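Local coordinates for gala protein type 1, 3 or 4 (Legionella pneumophila subsp. pneumophila, PDB 4XA9) that probably binds small GTPases and may stimulate their GTP hydrolysis through a leucine-rich repeat solenoid, at residues S51-T56 and S75-G80; F63-S68 and E89-T94; Y121-K126 and D144-S149; L150-V155 and S175-I180. All blocks are in the same frame, centred on the assembly; numbering follows the deposited sequence. Where two conformers were deposited one is given.

Contact 1: S51-T56 and S75-G80; sequences SHNDIT and SHNNIG
The imidazole rings of H52 and H76 lie side by side and point the same way, stacked in offset fashion with centroids 4.0 Å apart and planes 12° from parallel. CE1 of H52 sits over the centre of the H76 ring, while H76 CB reaches back over the H52 face near its rim, its closest approach being 3.4 Å to H52 ND1. Both residues take the same first torsion, CG anti to the carbonyl carbon (chi1 -61° in H52 and -63° in H76), which sets both CG atoms on the same side of their backbones. The backbones also bond, H52 N donating to S75 O at 3.0 Å. These are equivalent loops of successive leucine-rich repeats, each leading from a sheet strand to a helix, and both carry the asparagine of the repeat, N53 and N77. N77 ND2 bonds to L50 O in the preceding loop and to I74 O in its own. Farther along, N78 N donates to I55 O at 2.8 Å. I55 and I79 approach through their CG2 methyls, 4.4 Å apart. A chain of another protein packs its backbone on both histidines and sets an aromatic ring edge-to-face with H76.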
loop_
_atom_site.group_PDB
_atom_site.type_symbol
_atom_site.label_atom_id
_atom_site.label_comp_id
_atom_site.label_asym_id
_atom_site.label_seq_id
_atom_site.Cartn_x
_atom_site.Cartn_y
_atom_site.Cartn_z
ATOM N N SER A 51 -6.580 -3.367 -13.236
ATOM C CA SER A 51 -6.249 -2.414 -12.178
ATOM C C SER A 51 -5.583 -1.156 -12.719
ATOM O O SER A 51 -4.981 -1.184 -13.782
ATOM C CB SER A 51 -5.345 -3.065 -11.132
ATOM O OG SER A 51 -4.099 -3.428 -11.702
ATOM N N HIS A 52 -5.712 -0.054 -11.986
ATOM C CA HIS A 52 -5.054 1.201 -12.338
ATOM C C HIS A 52 -5.499 1.710 -13.715
ATOM O O HIS A 52 -4.687 1.924 -14.614
ATOM C CB HIS A 52 -3.531 1.045 -12.295
ATOM C CG HIS A 52 -2.995 0.662 -10.945
ATOM N ND1 HIS A 52 -2.775 1.582 -9.942
ATOM C CD2 HIS A 52 -2.604 -0.537 -10.446
ATOM C CE1 HIS A 52 -2.287 0.966 -8.879
ATOM N NE2 HIS A 52 -2.169 -0.319 -9.160
ATOM N N ASN A 53 -6.804 1.895 -13.866
ATOM C CA ASN A 53 -7.362 2.481 -15.072
ATOM C C ASN A 53 -8.408 3.507 -14.674
ATOM O O ASN A 53 -8.411 3.962 -13.526
ATOM C CB ASN A 53 -7.936 1.394 -15.978
ATOM C CG ASN A 53 -6.856 0.648 -16.733
ATOM O OD1 ASN A 53 -6.081 1.253 -17.472
ATOM N ND2 ASN A 53 -6.782 -0.667 -16.535
ATOM N N ASP A 54 -9.297 3.868 -15.597
ATOM C CA ASP A 54 -10.271 4.929 -15.343
ATOM C C ASP A 54 -11.697 4.435 -15.500
ATOM O O ASP A 54 -12.575 5.168 -15.950
ATOM C CB ASP A 54 -10.034 6.110 -16.286
ATOM C CG ASP A 54 -8.651 6.707 -16.137
ATOM O OD1 ASP A 54 -8.164 6.801 -14.992
ATOM O OD2 ASP A 54 -8.047 7.072 -17.170
ATOM N N ILE A 55 -11.924 3.182 -15.142
ATOM C CA ILE A 55 -13.230 2.563 -15.318
ATOM C C ILE A 55 -14.211 3.049 -14.252
ATOM O O ILE A 55 -13.841 3.210 -13.088
ATOM C CB ILE A 55 -13.099 1.029 -15.275
ATOM C CG1 ILE A 55 -12.102 0.569 -16.345
ATOM C CG2 ILE A 55 -14.451 0.350 -15.446
ATOM C CD1 ILE A 55 -11.748 -0.899 -16.269
ATOM N N THR A 56 -15.455 3.300 -14.655
ATOM C CA THR A 56 -16.496 3.712 -13.722
ATOM C C THR A 56 -17.548 2.618 -13.611
ATOM O O THR A 56 -17.374 1.533 -14.162
ATOM C CB THR A 56 -17.188 5.020 -14.153
ATOM O OG1 THR A 56 -18.071 4.755 -15.252
ATOM C CG2 THR A 56 -16.159 6.076 -14.555
ATOM N N SER A 75 -8.958 -3.118 -9.072
ATOM C CA SER A 75 -8.529 -2.130 -8.089
ATOM C C SER A 75 -8.019 -0.864 -8.776
ATOM O O SER A 75 -7.679 -0.887 -9.949
ATOM C CB SER A 75 -7.446 -2.704 -7.161
ATOM O OG SER A 75 -6.263 -3.054 -7.863
ATOM N N HIS A 76 -8.000 0.236 -8.033
ATOM C CA HIS A 76 -7.497 1.521 -8.521
ATOM C C HIS A 76 -8.196 1.973 -9.796
ATOM O O HIS A 76 -7.555 2.340 -10.785
ATOM C CB HIS A 76 -5.987 1.457 -8.741
ATOM C CG HIS A 76 -5.212 1.194 -7.490
ATOM N ND1 HIS A 76 -4.779 2.203 -6.658
ATOM C CD2 HIS A 76 -4.797 0.036 -6.924
ATOM C CE1 HIS A 76 -4.129 1.678 -5.635
ATOM N NE2 HIS A 76 -4.122 0.364 -5.773
ATOM N N ASN A 77 -9.521 1.918 -9.762
ATOM C CA ASN A 77 -10.355 2.555 -10.770
ATOM C C ASN A 77 -11.301 3.533 -10.074
ATOM O O ASN A 77 -10.967 4.056 -9.017
ATOM C CB ASN A 77 -11.118 1.513 -11.584
ATOM C CG ASN A 77 -10.241 0.848 -12.635
ATOM O OD1 ASN A 77 -10.108 1.350 -13.750
ATOM N ND2 ASN A 77 -9.644 -0.286 -12.284
ATOM N N ASN A 78 -12.476 3.767 -10.650
ATOM C CA ASN A 78 -13.441 4.681 -10.045
ATOM C C ASN A 78 -14.861 4.128 -10.107
ATOM O O ASN A 78 -15.785 4.834 -10.511
ATOM C CB ASN A 78 -13.380 6.046 -10.743
ATOM C CG ASN A 78 -14.180 7.121 -10.019
ATOM O OD1 ASN A 78 -14.272 7.129 -8.790
ATOM N ND2 ASN A 78 -14.786 8.018 -10.789
ATOM N N ILE A 79 -15.046 2.868 -9.722
ATOM C CA ILE A 79 -16.335 2.227 -9.981
ATOM C C ILE A 79 -17.372 2.598 -8.927
ATOM O O ILE A 79 -18.571 2.529 -9.183
ATOM C CB ILE A 79 -16.212 0.692 -10.066
ATOM C CG1 ILE A 79 -16.018 0.075 -8.677
ATOM C CG2 ILE A 79 -15.091 0.299 -11.044
ATOM C CD1 ILE A 79 -15.983 -1.452 -8.693
ATOM N N GLY A 80 -16.909 3.006 -7.748
ATOM C CA GLY A 80 -17.806 3.521 -6.728
ATOM C C GLY A 80 -18.784 2.507 -6.167
ATOM O O GLY A 80 -18.679 1.306 -6.438
#

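Contact 2: F63-S68 and E89-T94; sequences FVNKTS and EDNHIT
N65 carries the polar bonds between segments 63-68 and 89-94, to D90, N91 and E89. The backbone N of N65 donates to D90 OD1 at 2.8 Å, a fairly straight bond that meets the oxygen nearly along its C-O axis. The side-chain amide of N65 uses both ends: OD1 accepts from N91 N at 2.8 Å, and ND2 donates to E89 O at 3.1 Å, the acceptor lying in the plane of the amide although the donor stands above the carbonyl plane of E89. Three consecutive residues, 89 to 91, are thereby tied to one asparagine and its own N-H. A water hydrogen-bonds to D90 OD1, T67 O and H92 ND1, lying 2.7 Å from ND1 in the plane of the imidazole at its edge. The H92 ring is covered on one face by S68, whose CA stands over the ring centre, 3.9 Å from the centroid.

The second shell fixes the carboxylate. In D90, CG is anti to the backbone N (chi1 -171°), beside the carbonyl carbon. OD2 accepts from H92 N at 2.8 Å and from I93 N at 2.9 Å. N65 itself sits in a type II beta turn from F63 to K66. Deeper in, I93 CD1 touches the edge of the F63 ring, and both side chains rest on L72 of strand 71-73. The OD2 bonds make an Asx turn and Asx motif within one helix-to-strand loop, while OD1, through N65, joins that loop to its neighbour in a leucine-rich repeat solenoid.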
loop_
_atom_site.group_PDB
_atom_site.type_symbol
_atom_site.label_atom_id
_atom_site.label_comp_id
_atom_site.label_asym_id
_atom_site.label_seq_id
_atom_site.Cartn_x
_atom_site.Cartn_y
_atom_site.Cartn_z
ATOM N N PHE A 63 -19.425 -4.947 -18.392
ATOM C CA PHE A 63 -18.574 -6.110 -18.205
ATOM C C PHE A 63 -19.308 -7.300 -17.606
ATOM O O PHE A 63 -19.067 -8.446 -17.986
ATOM C CB PHE A 63 -17.382 -5.760 -17.312
ATOM C CG PHE A 63 -16.520 -6.939 -16.989
ATOM C CD1 PHE A 63 -15.574 -7.382 -17.901
ATOM C CD2 PHE A 63 -16.657 -7.609 -15.786
ATOM C CE1 PHE A 63 -14.780 -8.471 -17.621
ATOM C CE2 PHE A 63 -15.865 -8.706 -15.495
ATOM C CZ PHE A 63 -14.926 -9.140 -16.414
ATOM N N VAL A 64 -20.188 -7.026 -16.651
ATOM C CA VAL A 64 -20.767 -8.082 -15.822
ATOM C C VAL A 64 -21.587 -9.093 -16.622
ATOM O O VAL A 64 -22.393 -8.724 -17.486
ATOM C CB VAL A 64 -21.617 -7.465 -14.699
ATOM C CG1 VAL A 64 -22.508 -8.509 -14.045
ATOM C CG2 VAL A 64 -20.690 -6.831 -13.654
ATOM N N ASN A 65 -21.334 -10.375 -16.343
ATOM C CA ASN A 65 -22.018 -11.496 -16.987
ATOM C C ASN A 65 -21.824 -11.540 -18.504
ATOM O O ASN A 65 -22.666 -12.066 -19.231
ATOM C CB ASN A 65 -23.511 -11.465 -16.637
ATOM C CG ASN A 65 -23.764 -11.815 -15.181
ATOM O OD1 ASN A 65 -23.157 -12.743 -14.650
ATOM N ND2 ASN A 65 -24.633 -11.052 -14.521
ATOM N N LYS A 66 -20.700 -11.001 -18.971
ATOM C CA LYS A 66 -20.335 -11.065 -20.385
ATOM C C LYS A 66 -19.380 -12.220 -20.650
ATOM O O LYS A 66 -19.325 -12.750 -21.753
ATOM C CB LYS A 66 -19.679 -9.755 -20.840
ATOM C CG LYS A 66 -20.620 -8.578 -20.931
ATOM C CD LYS A 66 -21.331 -8.571 -22.271
ATOM C CE LYS A 66 -22.400 -7.488 -22.332
ATOM N NZ LYS A 66 -21.832 -6.122 -22.207
ATOM N N THR A 67 -18.612 -12.581 -19.628
ATOM C CA THR A 67 -17.495 -13.506 -19.780
ATOM C C THR A 67 -17.497 -14.557 -18.672
ATOM O O THR A 67 -18.313 -14.495 -17.756
ATOM C CB THR A 67 -16.139 -12.765 -19.743
ATOM O OG1 THR A 67 -15.838 -12.387 -18.394
ATOM C CG2 THR A 67 -16.178 -11.509 -20.611
ATOM N N SER A 68 -16.569 -15.505 -18.749
ATOM C CA SER A 68 -16.441 -16.524 -17.712
ATOM C C SER A 68 -15.282 -16.214 -16.761
ATOM O O SER A 68 -14.799 -17.094 -16.043
ATOM C CB SER A 68 -16.262 -17.910 -18.339
ATOM O OG SER A 68 -17.427 -18.295 -19.051
ATOM N N GLU A 89 -23.691 -8.759 -8.893
ATOM C CA GLU A 89 -24.633 -9.490 -9.729
ATOM C C GLU A 89 -23.927 -10.463 -10.672
ATOM O O GLU A 89 -24.583 -11.227 -11.391
ATOM C CB GLU A 89 -25.485 -8.519 -10.553
ATOM C CG GLU A 89 -26.130 -7.391 -9.757
ATOM C CD GLU A 89 -27.187 -7.879 -8.789
ATOM O OE1 GLU A 89 -27.681 -9.012 -8.966
ATOM O OE2 GLU A 89 -27.521 -7.127 -7.848
ATOM N N ASP A 90 -22.597 -10.436 -10.690
ATOM C CA ASP A 90 -21.886 -11.295 -11.623
ATOM C C ASP A 90 -21.939 -12.741 -11.187
ATOM O O ASP A 90 -21.766 -13.058 -10.010
ATOM C CB ASP A 90 -20.432 -10.871 -11.797
ATOM C CG ASP A 90 -19.756 -11.624 -12.929
ATOM O OD1 ASP A 90 -19.842 -11.170 -14.093
ATOM O OD2 ASP A 90 -19.151 -12.679 -12.660
ATOM N N ASN A 91 -22.164 -13.624 -12.146
ATOM C CA ASN A 91 -22.406 -15.020 -11.821
ATOM C C ASN A 91 -21.186 -15.935 -11.970
ATOM O O ASN A 91 -21.301 -17.149 -11.788
ATOM C CB ASN A 91 -23.574 -15.532 -12.663
ATOM C CG ASN A 91 -24.875 -14.817 -12.327
ATOM O OD1 ASN A 91 -25.221 -14.668 -11.151
ATOM N ND2 ASN A 91 -25.596 -14.367 -13.346
ATOM N N HIS A 92 -20.018 -15.360 -12.257
ATOM C CA HIS A 92 -18.788 -16.160 -12.354
ATOM C C HIS A 92 -17.701 -15.757 -11.360
ATOM O O HIS A 92 -16.864 -16.572 -10.977
ATOM C CB HIS A 92 -18.213 -16.079 -13.765
ATOM C CG HIS A 92 -18.942 -16.922 -14.762
ATOM N ND1 HIS A 92 -19.929 -16.418 -15.578
ATOM C CD2 HIS A 92 -18.821 -18.233 -15.080
ATOM C CE1 HIS A 92 -20.389 -17.382 -16.356
ATOM N NE2 HIS A 92 -19.734 -18.493 -16.073
ATOM N N ILE A 93 -17.695 -14.495 -10.959
ATOM C CA ILE A 93 -16.612 -13.989 -10.121
ATOM C C ILE A 93 -16.672 -14.579 -8.710
ATOM O O ILE A 93 -17.701 -14.517 -8.037
ATOM C CB ILE A 93 -16.636 -12.446 -10.081
ATOM C CG1 ILE A 93 -16.267 -11.900 -11.469
ATOM C CG2 ILE A 93 -15.684 -11.912 -9.023
ATOM C CD1 ILE A 93 -16.337 -10.392 -11.595
ATOM N N THR A 94 -15.566 -15.190 -8.290
ATOM C CA THR A 94 -15.455 -15.786 -6.961
ATOM C C THR A 94 -14.309 -15.136 -6.187
ATOM O O THR A 94 -14.295 -15.129 -4.952
ATOM C CB THR A 94 -15.211 -17.313 -7.032
ATOM O OG1 THR A 94 -14.032 -17.574 -7.801
ATOM C CG2 THR A 94 -16.399 -18.030 -7.667
HETATM O O HOH W 1 -20.032 -13.707 -15.349
#

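Contact 3: Y121-K126 and D144-S149; sequences YALYNK and DLCFNS
N148 OD1 accepts from two backbone donors, N125 N at 2.8 Å and I127 N; ND2 donates to A122 O at 3.0 Å and, in its own loop, to L145 O. This is the buried asparagine of a leucine-rich repeat, whose amide satisfies backbone groups that the turn away from the sheet leaves without strand partners. N125 is its counterpart one repeat earlier, its ND2 bonded to V98 O and its OD1 to N101 N and I103 N. N148 closes a type II beta turn that begins at L145, and its first torsion (chi1 -68°) sets CG anti to the carbonyl carbon, 3.7 Å from N125 N.

Y121 and D144 form a parallel bridge through A122 N to D144 O, and beyond it Y124 N donates to C146 O at 2.9 Å. L123 packs on the second segment: its CD1 lies against the D144 carboxylate, CG meets C146 CB at 3.7 Å, and CD2 reaches F147 CE2. A chain of another protein covers this surface, stacking an aromatic ring on F147 and bonding Y124 OH through its backbone. D144 OD1 accepts from C146 N in an Asx turn. The Y124 and F147 side chains cross at about a right angle, with F147 CB in the plane of the Y124 ring at its edge, 3.8 Å from CD1.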
loop_
_atom_site.group_PDB
_atom_site.type_symbol
_atom_site.label_atom_id
_atom_site.label_comp_id
_atom_site.label_asym_id
_atom_site.label_seq_id
_atom_site.Cartn_x
_atom_site.Cartn_y
_atom_site.Cartn_z
ATOM N N TYR A 121 -10.771 -8.603 -1.896
ATOM C CA TYR A 121 -9.798 -7.571 -1.557
ATOM C C TYR A 121 -10.490 -6.235 -1.724
ATOM O O TYR A 121 -11.011 -5.936 -2.804
ATOM C CB TYR A 121 -8.555 -7.642 -2.450
ATOM C CG TYR A 121 -7.865 -8.987 -2.452
ATOM C CD1 TYR A 121 -6.875 -9.280 -1.531
ATOM C CD2 TYR A 121 -8.210 -9.966 -3.380
ATOM C CE1 TYR A 121 -6.243 -10.506 -1.527
ATOM C CE2 TYR A 121 -7.582 -11.200 -3.388
ATOM C CZ TYR A 121 -6.599 -11.462 -2.458
ATOM O OH TYR A 121 -5.968 -12.684 -2.453
ATOM N N ALA A 122 -10.520 -5.435 -0.665
ATOM C CA ALA A 122 -11.236 -4.169 -0.722
ATOM C C ALA A 122 -10.514 -3.115 0.093
ATOM O O ALA A 122 -11.141 -2.357 0.833
ATOM C CB ALA A 122 -12.680 -4.340 -0.224
ATOM N N LEU A 123 -9.195 -3.082 -0.042
ATOM C CA LEU A 123 -8.367 -2.119 0.675
ATOM C C LEU A 123 -8.782 -0.703 0.312
ATOM O O LEU A 123 -9.159 -0.440 -0.834
ATOM C CB LEU A 123 -6.883 -2.316 0.343
ATOM C CG LEU A 123 -6.134 -3.562 0.818
ATOM C CD1 LEU A 123 -6.582 -4.804 0.053
ATOM C CD2 LEU A 123 -4.635 -3.358 0.642
ATOM N N TYR A 124 -8.686 0.198 1.288
ATOM C CA TYR A 124 -8.950 1.632 1.100
ATOM C C TYR A 124 -10.206 1.929 0.277
ATOM O O TYR A 124 -10.121 2.296 -0.888
ATOM C CB TYR A 124 -7.741 2.318 0.451
ATOM C CG TYR A 124 -7.782 3.824 0.593
ATOM C CD1 TYR A 124 -7.510 4.425 1.817
ATOM C CD2 TYR A 124 -8.109 4.642 -0.484
ATOM C CE1 TYR A 124 -7.559 5.800 1.968
ATOM C CE2 TYR A 124 -8.159 6.024 -0.345
ATOM C CZ TYR A 124 -7.884 6.594 0.885
ATOM O OH TYR A 124 -7.930 7.963 1.040
ATOM N N ASN A 125 -11.372 1.777 0.890
ATOM C CA ASN A 125 -12.620 1.983 0.174
ATOM C C ASN A 125 -13.632 2.783 0.981
ATOM O O ASN A 125 -14.826 2.753 0.681
ATOM C CB ASN A 125 -13.226 0.636 -0.239
ATOM C CG ASN A 125 -12.888 0.256 -1.673
ATOM O OD1 ASN A 125 -13.009 1.074 -2.593
ATOM N ND2 ASN A 125 -12.460 -0.988 -1.871
ATOM N N LYS A 126 -13.145 3.499 1.993
ATOM C CA LYS A 126 -14.004 4.218 2.937
ATOM C C LYS A 126 -15.020 3.286 3.596
ATOM O O LYS A 126 -16.141 3.693 3.913
ATOM C CB LYS A 126 -14.729 5.379 2.245
ATOM C CG LYS A 126 -13.790 6.376 1.585
ATOM C CD LYS A 126 -14.550 7.508 0.899
ATOM C CE LYS A 126 -13.993 7.779 -0.501
ATOM N NZ LYS A 126 -12.657 7.136 -0.730
ATOM N N ASP A 144 -9.623 -8.905 2.721
ATOM C CA ASP A 144 -8.545 -7.965 2.986
ATOM C C ASP A 144 -9.146 -6.570 3.049
ATOM O O ASP A 144 -9.682 -6.072 2.053
ATOM C CB ASP A 144 -7.463 -8.057 1.905
ATOM C CG ASP A 144 -6.186 -7.296 2.271
ATOM O OD1 ASP A 144 -6.273 -6.262 2.974
ATOM O OD2 ASP A 144 -5.092 -7.727 1.836
ATOM N N LEU A 145 -9.057 -5.941 4.217
ATOM C CA LEU A 145 -9.703 -4.652 4.444
ATOM C C LEU A 145 -8.742 -3.552 4.891
ATOM O O LEU A 145 -9.165 -2.590 5.530
ATOM C CB LEU A 145 -10.814 -4.802 5.490
ATOM C CG LEU A 145 -11.999 -5.649 5.042
ATOM C CD1 LEU A 145 -12.944 -5.943 6.204
ATOM C CD2 LEU A 145 -12.729 -4.941 3.898
ATOM N N CYS A 146 -7.461 -3.685 4.558
ATOM C CA CYS A 146 -6.457 -2.706 4.978
ATOM C C CYS A 146 -6.856 -1.288 4.588
ATOM O O CYS A 146 -7.477 -1.085 3.551
ATOM C CB CYS A 146 -5.091 -3.036 4.376
ATOM S SG CYS A 146 -4.402 -4.595 4.937
ATOM N N PHE A 147 -6.507 -0.322 5.435
ATOM C CA PHE A 147 -6.743 1.102 5.181
ATOM C C PHE A 147 -8.223 1.464 5.161
ATOM O O PHE A 147 -8.619 2.415 4.490
ATOM C CB PHE A 147 -6.101 1.553 3.859
ATOM C CG PHE A 147 -4.675 1.099 3.677
ATOM C CD1 PHE A 147 -3.678 1.522 4.544
ATOM C CD2 PHE A 147 -4.330 0.283 2.614
ATOM C CE1 PHE A 147 -2.368 1.118 4.373
ATOM C CE2 PHE A 147 -3.016 -0.127 2.434
ATOM C CZ PHE A 147 -2.034 0.295 3.315
ATOM N N ASN A 148 -9.031 0.700 5.886
ATOM C CA ASN A 148 -10.430 1.046 6.131
ATOM C C ASN A 148 -10.655 1.224 7.629
ATOM O O ASN A 148 -10.300 0.349 8.416
ATOM C CB ASN A 148 -11.386 -0.030 5.599
ATOM C CG ASN A 148 -11.391 -0.119 4.082
ATOM O OD1 ASN A 148 -11.990 0.716 3.399
ATOM N ND2 ASN A 148 -10.742 -1.148 3.547
ATOM N N SER A 149 -11.247 2.343 8.028
ATOM C CA SER A 149 -11.484 2.582 9.453
ATOM C C SER A 149 -12.623 1.704 9.966
ATOM O O SER A 149 -13.751 2.167 10.145
ATOM C CB SER A 149 -11.789 4.059 9.710
ATOM O OG SER A 149 -11.919 4.314 11.102
HETATM O O HOH W 2 -10.788 4.096 3.777
#

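Contact 4: L150-V155 and S175-I180; sequences LEDEGV and SDIGAI
With CG anti to the carbonyl carbon (chi1 -69°), D152 directs its carboxylate from the first turn of helix 151-159 to the start of the next helix, 176-184. S175 answers with OG between its backbone N and carbonyl carbon (chi1 71°), the hydroxyl turned back to the carboxylate. OG donates to D152 OD2, although the modelled 2.5 Å is so short that this length is doubtful. The other oxygen, OD1, is held by two backbone donors arriving from opposite faces of the carboxylate plane. S175 N, at 2.8 Å, comes on the syn side and near the plane. G178 N, at 2.9 Å, stands well above the plane and makes a more bent bond. These two donors hold the carboxylate by OD1; the two N-H groups and the nearby helix start would probably favour its charged form.

Close packing accompanies these bonds. The CA atoms of D152 and G178 are 4.2 Å apart, and one turn further on V155 CG2 lies against G178 CA at 3.5 Å. G178 has no side chain, and D152 and V155 pack directly on its backbone. I177 CB lies beside the carboxylate at 3.7 Å from D152 OD2, and its side chain continues onto I156.

S175 is also the N-cap of its helix, OG accepting weakly from I177 N. The two helical segments run nearly parallel, their axes 8.0 Å apart and inclined by 8°, the side-by-side packing of successive helices on the convex face of a leucine-rich repeat solenoid.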
loop_
_atom_site.group_PDB
_atom_site.type_symbol
_atom_site.label_atom_id
_atom_site.label_comp_id
_atom_site.label_asym_id
_atom_site.label_seq_id
_atom_site.Cartn_x
_atom_site.Cartn_y
_atom_site.Cartn_z
ATOM N N LEU A 150 -12.319 0.429 10.196
ATOM C CA LEU A 150 -13.319 -0.531 10.648
ATOM C C LEU A 150 -13.654 -0.320 12.114
ATOM O O LEU A 150 -14.769 -0.602 12.546
ATOM C CB LEU A 150 -12.828 -1.968 10.450
ATOM C CG LEU A 150 -12.363 -2.404 9.061
ATOM C CD1 LEU A 150 -11.855 -3.834 9.118
ATOM C CD2 LEU A 150 -13.493 -2.264 8.047
ATOM N N GLU A 151 -12.666 0.153 12.873
ATOM C CA GLU A 151 -12.780 0.300 14.324
ATOM C C GLU A 151 -13.064 -1.035 15.022
ATOM O O GLU A 151 -13.210 -2.071 14.376
ATOM C CB GLU A 151 -13.858 1.337 14.668
ATOM C CG GLU A 151 -13.493 2.752 14.234
ATOM C CD GLU A 151 -14.565 3.783 14.563
ATOM O OE1 GLU A 151 -15.757 3.538 14.271
ATOM O OE2 GLU A 151 -14.207 4.843 15.121
ATOM N N ASP A 152 -13.118 -1.007 16.350
ATOM C CA ASP A 152 -13.352 -2.210 17.139
ATOM C C ASP A 152 -14.708 -2.833 16.836
ATOM O O ASP A 152 -14.812 -4.045 16.647
ATOM C CB ASP A 152 -13.247 -1.891 18.634
ATOM C CG ASP A 152 -11.829 -1.569 19.058
ATOM O OD1 ASP A 152 -10.903 -2.282 18.620
ATOM O OD2 ASP A 152 -11.639 -0.594 19.811
ATOM N N GLU A 153 -15.743 -2.001 16.790
ATOM C CA GLU A 153 -17.095 -2.464 16.485
ATOM C C GLU A 153 -17.115 -3.250 15.172
ATOM O O GLU A 153 -17.749 -4.304 15.066
ATOM C CB GLU A 153 -18.055 -1.276 16.420
ATOM C CG GLU A 153 -19.485 -1.645 16.079
ATOM C CD GLU A 153 -20.429 -0.458 16.150
ATOM O OE1 GLU A 153 -20.223 0.419 17.019
ATOM O OE2 GLU A 153 -21.371 -0.396 15.334
ATOM N N GLY A 154 -16.391 -2.740 14.182
ATOM C CA GLY A 154 -16.261 -3.411 12.905
ATOM C C GLY A 154 -15.685 -4.817 12.961
ATOM O O GLY A 154 -16.296 -5.755 12.448
ATOM N N VAL A 155 -14.509 -4.971 13.567
ATOM C CA VAL A 155 -13.839 -6.267 13.584
ATOM C C VAL A 155 -14.478 -7.216 14.598
ATOM O O VAL A 155 -14.337 -8.436 14.495
ATOM C CB VAL A 155 -12.327 -6.132 13.890
ATOM C CG1 VAL A 155 -11.629 -5.354 12.780
ATOM C CG2 VAL A 155 -12.093 -5.484 15.242
ATOM N N SER A 175 -8.247 -1.474 18.199
ATOM C CA SER A 175 -7.554 -1.493 19.486
ATOM C C SER A 175 -7.626 -2.886 20.104
ATOM O O SER A 175 -8.053 -3.832 19.452
ATOM C CB SER A 175 -8.152 -0.466 20.449
ATOM O OG SER A 175 -9.439 -0.876 20.881
ATOM N N ASP A 176 -7.225 -2.995 21.371
ATOM C CA ASP A 176 -7.231 -4.270 22.084
ATOM C C ASP A 176 -8.618 -4.884 22.153
ATOM O O ASP A 176 -8.761 -6.102 22.109
ATOM C CB ASP A 176 -6.677 -4.100 23.502
ATOM C CG ASP A 176 -5.175 -3.882 23.521
ATOM O OD1 ASP A 176 -4.469 -4.567 22.755
ATOM O OD2 ASP A 176 -4.700 -3.031 24.306
ATOM N N ILE A 177 -9.635 -4.034 22.260
ATOM C CA ILE A 177 -11.024 -4.479 22.315
ATOM C C ILE A 177 -11.397 -5.340 21.111
ATOM O O ILE A 177 -11.995 -6.411 21.250
ATOM C CB ILE A 177 -11.992 -3.282 22.371
ATOM C CG1 ILE A 177 -11.629 -2.355 23.533
ATOM C CG2 ILE A 177 -13.434 -3.761 22.468
ATOM C CD1 ILE A 177 -11.664 -3.027 24.877
ATOM N N GLY A 178 -11.051 -4.856 19.925
ATOM C CA GLY A 178 -11.344 -5.585 18.705
ATOM C C GLY A 178 -10.446 -6.792 18.549
ATOM O O GLY A 178 -10.896 -7.868 18.164
ATOM N N ALA A 179 -9.167 -6.612 18.858
ATOM C CA ALA A 179 -8.183 -7.673 18.673
ATOM C C ALA A 179 -8.487 -8.869 19.568
ATOM O O ALA A 179 -8.346 -10.017 19.148
ATOM C CB ALA A 179 -6.781 -7.149 18.941
ATOM N N ILE A 180 -8.914 -8.601 20.797
ATOM C CA ILE A 180 -9.250 -9.676 21.723
ATOM C C ILE A 180 -10.417 -10.517 21.195
ATOM O O ILE A 180 -10.394 -11.746 21.285
ATOM C CB ILE A 180 -9.569 -9.119 23.129
ATOM C CG1 ILE A 180 -8.276 -8.653 23.797
ATOM C CG2 ILE A 180 -10.234 -10.184 24.000
ATOM C CD1 ILE A 180 -8.475 -7.865 25.079
#

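In the fold
The contacts join neighbouring turns of one solenoid, whose strands form a largely parallel sheet backed by a row of helices. Contacts 1 and 3 lie in loops leading from strand to helix, their centres about 15 Å apart; contact 2 lies at the other ends of the helices, in loops leading back to the sheet. Contacts 1 and 2 cross along the chain, and both span strand 71-73. Contact 3 follows, then contact 4, where the chain has entered the helices; they touch through L145 and L150. Contacts 2 and 4, about 34 Å apart between centres, lie on opposite sides of the chain's centre. A chain of another protein reaches contacts 1 and 3, consistent with a binding surface spanning several repeats.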